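Local coordinates for protein insecticidal Delta-Endotoxin Cry8Ea1 (Bacillus Thuringiensis, PDB 3EB7) that acts as an insecticidal crystal toxin against underground beetle larvae, probably by inserting its helical N-terminal domain into gut-cell membranes to form pores, at residues K199-V202 and E203-F207. Sequence-based numbering, arbitrary orientation.
Sequences KQWV and EYNRF
Trp201 and Asn205 both carry CG anti to the backbone N (chi1 -171° and -178°), which sends indole and amide out side by side from successive turns of one helix. The two planes are nearly parallel, 8° apart. Asn205 CB sits over the six-membered ring of Trp201, 3.8 Å from its centroid, in a CH-pi contact. Asn205 CG lies over the rim of the same ring, 3.6 Å from Trp201 CH2. The amide is held at both ends: OD1 accepts from Arg208, and Asn205 ND2 donates to a water 2.8 Å away. That water donates to Val202 O, which also accepts the backbone N-H of Arg206. The backbone bonds are the regular i to i+4 set of an alpha-helix, near the start of helix 198-220 in the helical N-terminal domain of the three-domain Cry toxin fold. The bond from Asn205 N to Trp201 O is 2.9 Å and almost straight. Helix 263-270 packs on the indole, where Glu267 accepts from Trp201 NE1 and Phe263 meets the ring edge-to-face. On the more exposed flank Glu203 runs back along the previous turn. Glu203 CG lies 3.4 Å from Lys199 O. The charged ends stay apart, with Lys199 NZ 4.6 Å from Glu203 OE1.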
# COMPACT_ATOMS: atom_id res chain seq x y z
N LYS A 199 -22.64 -2.94 10.26
CA LYS A 199 -22.79 -2.05 9.13
C LYS A 199 -21.74 -0.97 9.25
O LYS A 199 -21.03 -0.68 8.29
CB LYS A 199 -24.19 -1.43 9.12
CG LYS A 199 -24.47 -0.42 8.00
CD LYS A 199 -25.86 0.13 8.17
CE LYS A 199 -26.11 1.36 7.28
NZ LYS A 199 -26.94 1.04 6.09
N GLN A 200 -21.63 -0.37 10.44
CA GLN A 200 -20.56 0.58 10.71
C GLN A 200 -19.18 -0.02 10.47
O GLN A 200 -18.32 0.63 9.93
CB GLN A 200 -20.69 1.06 12.14
CG GLN A 200 -21.88 2.03 12.33
CD GLN A 200 -22.17 2.29 13.79
OE1 GLN A 200 -21.92 1.45 14.65
NE2 GLN A 200 -22.73 3.46 14.07
N TRP A 201 -18.97 -1.28 10.86
CA TRP A 201 -17.68 -1.89 10.57
C TRP A 201 -17.37 -1.90 9.05
O TRP A 201 -16.27 -1.56 8.64
CB TRP A 201 -17.58 -3.28 11.20
CG TRP A 201 -16.18 -3.76 11.07
CD1 TRP A 201 -15.17 -3.62 11.98
CD2 TRP A 201 -15.61 -4.45 9.94
NE1 TRP A 201 -14.01 -4.16 11.47
CE2 TRP A 201 -14.26 -4.69 10.24
CE3 TRP A 201 -16.13 -4.89 8.71
CZ2 TRP A 201 -13.41 -5.35 9.35
CZ3 TRP A 201 -15.28 -5.54 7.81
CH2 TRP A 201 -13.94 -5.77 8.14
N VAL A 202 -18.34 -2.28 8.22
CA VAL A 202 -18.18 -2.25 6.74
C VAL A 202 -17.72 -0.86 6.24
O VAL A 202 -16.80 -0.76 5.42
CB VAL A 202 -19.48 -2.72 6.01
CG1 VAL A 202 -19.36 -2.60 4.48
CG2 VAL A 202 -19.81 -4.13 6.40
N GLU A 203 -18.32 0.18 6.78
CA GLU A 203 -18.00 1.57 6.44
C GLU A 203 -16.60 1.96 6.86
O GLU A 203 -15.82 2.57 6.10
CB GLU A 203 -19.04 2.52 7.07
CG GLU A 203 -20.46 2.22 6.53
CD GLU A 203 -21.60 2.87 7.35
OE1 GLU A 203 -22.74 2.81 6.86
OE2 GLU A 203 -21.39 3.43 8.45
N TYR A 204 -16.26 1.57 8.08
CA TYR A 204 -14.97 1.89 8.68
C TYR A 204 -13.86 1.19 7.87
O TYR A 204 -12.88 1.79 7.48
CB TYR A 204 -15.04 1.39 10.14
CG TYR A 204 -13.76 1.38 10.93
CD1 TYR A 204 -12.90 0.27 10.88
CD2 TYR A 204 -13.41 2.47 11.72
CE1 TYR A 204 -11.72 0.25 11.62
CE2 TYR A 204 -12.26 2.47 12.47
CZ TYR A 204 -11.41 1.35 12.43
OH TYR A 204 -10.24 1.37 13.20
N ASN A 205 -14.04 -0.10 7.61
CA ASN A 205 -13.09 -0.83 6.82
C ASN A 205 -12.98 -0.39 5.34
O ASN A 205 -11.92 -0.48 4.75
CB ASN A 205 -13.43 -2.30 6.92
CG ASN A 205 -12.47 -3.14 6.16
OD1 ASN A 205 -11.28 -3.23 6.53
ND2 ASN A 205 -12.93 -3.71 5.04
N ARG A 206 -14.08 0.09 4.76
CA ARG A 206 -14.05 0.66 3.40
C ARG A 206 -13.19 1.94 3.35
O ARG A 206 -12.44 2.15 2.38
CB ARG A 206 -15.50 0.92 2.89
CG ARG A 206 -15.62 1.35 1.41
CD ARG A 206 -17.08 1.64 1.00
NE ARG A 206 -17.66 2.75 1.78
CZ ARG A 206 -18.79 2.69 2.48
NH1 ARG A 206 -19.54 1.58 2.51
NH2 ARG A 206 -19.18 3.76 3.15
N PHE A 207 -13.29 2.79 4.38
CA PHE A 207 -12.48 4.03 4.45
C PHE A 207 -11.02 3.62 4.59
O PHE A 207 -10.17 4.11 3.86
CB PHE A 207 -12.88 4.89 5.65
CG PHE A 207 -12.01 6.13 5.86
CD1 PHE A 207 -12.46 7.39 5.48
CD2 PHE A 207 -10.75 6.03 6.47
CE1 PHE A 207 -11.64 8.55 5.67
CE2 PHE A 207 -9.94 7.14 6.63
CZ PHE A 207 -10.39 8.41 6.25
O HOH W 1 -15.52 -3.08 4.09